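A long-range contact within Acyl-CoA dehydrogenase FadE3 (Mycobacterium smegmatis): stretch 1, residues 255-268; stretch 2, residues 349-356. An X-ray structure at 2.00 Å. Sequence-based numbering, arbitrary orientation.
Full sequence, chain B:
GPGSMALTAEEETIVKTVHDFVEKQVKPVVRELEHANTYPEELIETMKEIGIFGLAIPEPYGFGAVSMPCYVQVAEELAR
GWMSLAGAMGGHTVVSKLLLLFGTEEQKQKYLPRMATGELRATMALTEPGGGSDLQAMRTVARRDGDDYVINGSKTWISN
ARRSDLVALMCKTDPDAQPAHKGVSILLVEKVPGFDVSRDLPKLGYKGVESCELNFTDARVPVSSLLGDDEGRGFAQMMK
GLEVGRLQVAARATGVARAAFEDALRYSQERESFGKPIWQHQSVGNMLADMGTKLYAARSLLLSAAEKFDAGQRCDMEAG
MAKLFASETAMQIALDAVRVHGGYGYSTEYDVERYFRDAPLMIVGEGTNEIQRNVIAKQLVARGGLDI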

# COMPACT_ATOMS: atom_id res chain seq x y z
N GLY B 255 1.26 -1.91 -21.46
CA GLY B 255 2.21 -2.61 -22.31
C GLY B 255 3.49 -2.90 -21.56
O GLY B 255 3.98 -4.03 -21.58
N VAL B 256 4.00 -1.88 -20.85
CA VAL B 256 5.18 -2.06 -20.02
C VAL B 256 4.90 -3.09 -18.90
O VAL B 256 5.70 -3.99 -18.65
CB VAL B 256 5.69 -0.73 -19.44
CG1 VAL B 256 6.79 -0.97 -18.41
CG2 VAL B 256 6.25 0.15 -20.55
N ALA B 257 3.74 -2.99 -18.27
CA ALA B 257 3.29 -3.99 -17.30
C ALA B 257 3.23 -5.41 -17.87
O ALA B 257 3.66 -6.35 -17.19
CB ALA B 257 1.95 -3.60 -16.72
N ARG B 258 2.73 -5.56 -19.10
CA ARG B 258 2.63 -6.89 -19.72
C ARG B 258 4.03 -7.46 -19.86
O ARG B 258 4.25 -8.63 -19.57
CB ARG B 258 1.95 -6.87 -21.10
CG ARG B 258 0.42 -6.87 -21.06
CD ARG B 258 -0.17 -6.74 -22.46
NE ARG B 258 0.23 -7.89 -23.25
CZ ARG B 258 0.14 -7.99 -24.57
NH1 ARG B 258 -0.36 -7.01 -25.28
NH2 ARG B 258 0.58 -9.07 -25.18
N ALA B 259 4.97 -6.62 -20.25
CA ALA B 259 6.36 -7.07 -20.47
C ALA B 259 7.01 -7.49 -19.14
O ALA B 259 7.63 -8.54 -19.06
CB ALA B 259 7.19 -5.99 -21.15
N ALA B 260 6.88 -6.67 -18.11
CA ALA B 260 7.46 -7.00 -16.82
C ALA B 260 6.83 -8.28 -16.24
O ALA B 260 7.53 -9.17 -15.77
CB ALA B 260 7.28 -5.83 -15.87
N PHE B 261 5.50 -8.35 -16.28
CA PHE B 261 4.79 -9.54 -15.81
C PHE B 261 5.15 -10.81 -16.58
O PHE B 261 5.43 -11.85 -15.95
CB PHE B 261 3.28 -9.33 -15.85
CG PHE B 261 2.51 -10.54 -15.37
CD1 PHE B 261 2.59 -10.91 -14.04
CD2 PHE B 261 1.79 -11.31 -16.25
CE1 PHE B 261 1.91 -12.03 -13.56
CE2 PHE B 261 1.10 -12.43 -15.78
CZ PHE B 261 1.17 -12.79 -14.44
N GLU B 262 5.17 -10.76 -17.90
CA GLU B 262 5.60 -11.93 -18.68
C GLU B 262 6.99 -12.44 -18.27
O GLU B 262 7.18 -13.65 -18.09
CB GLU B 262 5.60 -11.64 -20.19
CG GLU B 262 4.22 -11.55 -20.78
CD GLU B 262 4.20 -11.06 -22.22
OE1 GLU B 262 5.20 -11.15 -22.93
OE2 GLU B 262 3.17 -10.56 -22.64
N ASP B 263 7.95 -11.52 -18.13
CA ASP B 263 9.31 -11.90 -17.76
C ASP B 263 9.36 -12.53 -16.38
O ASP B 263 10.03 -13.53 -16.16
CB ASP B 263 10.28 -10.71 -17.81
CG ASP B 263 10.65 -10.30 -19.22
OD1 ASP B 263 10.14 -10.93 -20.20
OD2 ASP B 263 11.44 -9.32 -19.37
N ALA B 264 8.65 -11.93 -15.43
CA ALA B 264 8.61 -12.44 -14.07
C ALA B 264 7.98 -13.84 -14.01
O ALA B 264 8.49 -14.73 -13.35
CB ALA B 264 7.84 -11.48 -13.20
N LEU B 265 6.88 -14.04 -14.71
CA LEU B 265 6.19 -15.33 -14.70
C LEU B 265 7.04 -16.41 -15.33
O LEU B 265 7.16 -17.51 -14.78
CB LEU B 265 4.88 -15.24 -15.45
CG LEU B 265 4.04 -16.51 -15.52
CD1 LEU B 265 3.69 -17.03 -14.14
CD2 LEU B 265 2.76 -16.18 -16.28
N ARG B 266 7.65 -16.10 -16.47
CA ARG B 266 8.57 -17.01 -17.11
C ARG B 266 9.75 -17.33 -16.21
O ARG B 266 10.08 -18.49 -15.98
CB ARG B 266 9.09 -16.46 -18.43
CG ARG B 266 10.20 -17.32 -19.04
CD ARG B 266 10.68 -16.81 -20.41
NE ARG B 266 11.01 -15.37 -20.37
CZ ARG B 266 12.02 -14.82 -19.68
NH1 ARG B 266 12.88 -15.54 -18.93
NH2 ARG B 266 12.20 -13.50 -19.74
N TYR B 267 10.42 -16.29 -15.69
CA TYR B 267 11.57 -16.54 -14.83
C TYR B 267 11.20 -17.43 -13.63
O TYR B 267 11.99 -18.26 -13.24
CB TYR B 267 12.17 -15.24 -14.30
CG TYR B 267 13.49 -15.42 -13.63
CD1 TYR B 267 14.65 -15.67 -14.38
CD2 TYR B 267 13.61 -15.33 -12.25
CE1 TYR B 267 15.90 -15.85 -13.76
CE2 TYR B 267 14.84 -15.49 -11.62
CZ TYR B 267 15.98 -15.76 -12.37
OH TYR B 267 17.20 -15.90 -11.70
N SER B 268 10.02 -17.23 -13.07
CA SER B 268 9.58 -17.95 -11.86
C SER B 268 9.37 -19.46 -12.08
O SER B 268 9.31 -20.25 -11.12
CB SER B 268 8.28 -17.37 -11.31
OG SER B 268 7.14 -17.85 -12.01
N GLU B 349 21.74 -6.83 -18.09
CA GLU B 349 21.64 -7.95 -19.03
C GLU B 349 20.27 -8.64 -18.99
O GLU B 349 19.95 -9.45 -19.87
CB GLU B 349 22.78 -8.97 -18.78
CG GLU B 349 24.11 -8.42 -19.28
CD GLU B 349 25.37 -9.16 -18.80
OE1 GLU B 349 26.44 -8.79 -19.31
OE2 GLU B 349 25.32 -10.06 -17.93
N TYR B 350 19.46 -8.29 -18.00
CA TYR B 350 18.04 -8.68 -17.95
C TYR B 350 17.21 -7.42 -18.25
O TYR B 350 17.73 -6.30 -18.22
CB TYR B 350 17.70 -9.26 -16.57
CG TYR B 350 18.38 -10.59 -16.32
CD1 TYR B 350 19.74 -10.65 -16.12
CD2 TYR B 350 17.65 -11.78 -16.32
CE1 TYR B 350 20.37 -11.85 -15.92
CE2 TYR B 350 18.29 -13.02 -16.12
CZ TYR B 350 19.65 -13.03 -15.92
OH TYR B 350 20.33 -14.19 -15.70
N ASP B 351 15.94 -7.61 -18.58
CA ASP B 351 15.12 -6.52 -19.11
C ASP B 351 14.29 -5.80 -18.04
O ASP B 351 13.80 -4.69 -18.28
CB ASP B 351 14.20 -7.05 -20.21
CG ASP B 351 14.97 -7.51 -21.47
OD1 ASP B 351 16.10 -7.03 -21.69
OD2 ASP B 351 14.44 -8.34 -22.22
N VAL B 352 14.10 -6.43 -16.89
CA VAL B 352 13.19 -5.89 -15.90
C VAL B 352 13.68 -4.54 -15.37
O VAL B 352 12.88 -3.71 -15.01
CB VAL B 352 12.83 -6.89 -14.75
CG1 VAL B 352 11.95 -8.01 -15.28
CG2 VAL B 352 14.07 -7.50 -14.09
N GLU B 353 14.99 -4.30 -15.34
CA GLU B 353 15.50 -3.00 -14.91
C GLU B 353 15.08 -1.89 -15.86
O GLU B 353 14.82 -0.79 -15.43
CB GLU B 353 17.02 -3.00 -14.73
CG GLU B 353 17.82 -3.13 -16.01
CD GLU B 353 18.15 -1.81 -16.70
OE1 GLU B 353 18.27 -1.80 -17.94
OE2 GLU B 353 18.32 -0.80 -15.99
N ARG B 354 14.98 -2.21 -17.15
CA ARG B 354 14.52 -1.23 -18.11
C ARG B 354 13.04 -0.87 -17.86
O ARG B 354 12.67 0.31 -17.92
CB ARG B 354 14.71 -1.72 -19.55
CG ARG B 354 14.40 -0.64 -20.55
CD ARG B 354 13.81 -1.11 -21.83
NE ARG B 354 14.21 -2.43 -22.33
CZ ARG B 354 13.37 -3.15 -23.09
NH1 ARG B 354 12.14 -2.68 -23.39
NH2 ARG B 354 13.75 -4.32 -23.58
N TYR B 355 12.19 -1.88 -17.65
CA TYR B 355 10.78 -1.57 -17.37
C TYR B 355 10.65 -0.71 -16.13
O TYR B 355 9.81 0.17 -16.08
CB TYR B 355 9.91 -2.83 -17.25
CG TYR B 355 10.18 -3.89 -18.28
CD1 TYR B 355 10.31 -3.58 -19.63
CD2 TYR B 355 10.27 -5.23 -17.90
CE1 TYR B 355 10.56 -4.57 -20.57
CE2 TYR B 355 10.53 -6.21 -18.83
CZ TYR B 355 10.66 -5.89 -20.15
OH TYR B 355 10.86 -6.91 -21.03
N PHE B 356 11.48 -0.99 -15.14
CA PHE B 356 11.50 -0.26 -13.88
C PHE B 356 11.89 1.21 -14.14
O PHE B 356 11.31 2.11 -13.56
CB PHE B 356 12.49 -0.95 -12.92
CG PHE B 356 12.69 -0.26 -11.60
CD1 PHE B 356 11.79 -0.44 -10.56
CD2 PHE B 356 13.80 0.53 -11.36
CE1 PHE B 356 11.99 0.18 -9.32
CE2 PHE B 356 14.00 1.13 -10.13
CZ PHE B 356 13.10 0.95 -9.11
O HOH W 1 8.67 -9.32 -22.25
O HOH W 2 14.12 -9.71 -18.01
O HOH W 3 12.30 -9.84 -21.76

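Stretch 2 meets the long helix of stretch 1 as a loop that turns into a helix, the two helices running roughly antiparallel at 151° with axes 9.6 Å apart at closest approach. The two stretches bury 338 Å², both sides summed, and Tyr355 alone has 102 Å² covered.

Glu349 stays out of reach. Tyr350 touches Tyr267: its CE2 lies 4.4 Å from CE1 of Tyr267, a loose apolar contact between the two rings, oblique to both.

Asp351 faces a like charge, with its OD2 4.3 Å from OD2 of Asp263. Water 3 lies between them and donates to both, at 2.6 Å from Asp263 OD2 and 2.7 Å from Asp351 OD2. Water 2 also donates to Asp263 OD2 (3.0 Å) and accepts from the backbone N of Asp351 (2.8 Å). On its own helix, Asp263 has a salt bridge as well, its OD1 lying 3.3 Å from Arg266 NH2.

At Val352 the backbones come close, its CA 5.9 Å from the CA of Ala260. The small alanine suits this proximity, while Val352 CG1 packs 4.1 Å from Asp263 CB, using the aliphatic base of a polar residue.

Tyr355 is the knob, set among Val256, Ala259, Ala260 and Asp263. With chi1 at -43° (m), its ring lies over Ala259, whose CB sits 3.9 Å from the ring centroid in a CH-pi contact. Ala260 CB approaches CD2 of Tyr355 at 3.7 Å, and Val256 CG1 meets CB of Tyr355 at 3.8 Å. The hydroxyl reaches past this apolar floor, and Tyr355 OH donates to Asp263 OD2 at 3.0 Å, near the ring plane. The rule is economical: alanines admit the ring, and an acid one turn along receives its hydroxyl. Phe356 points away.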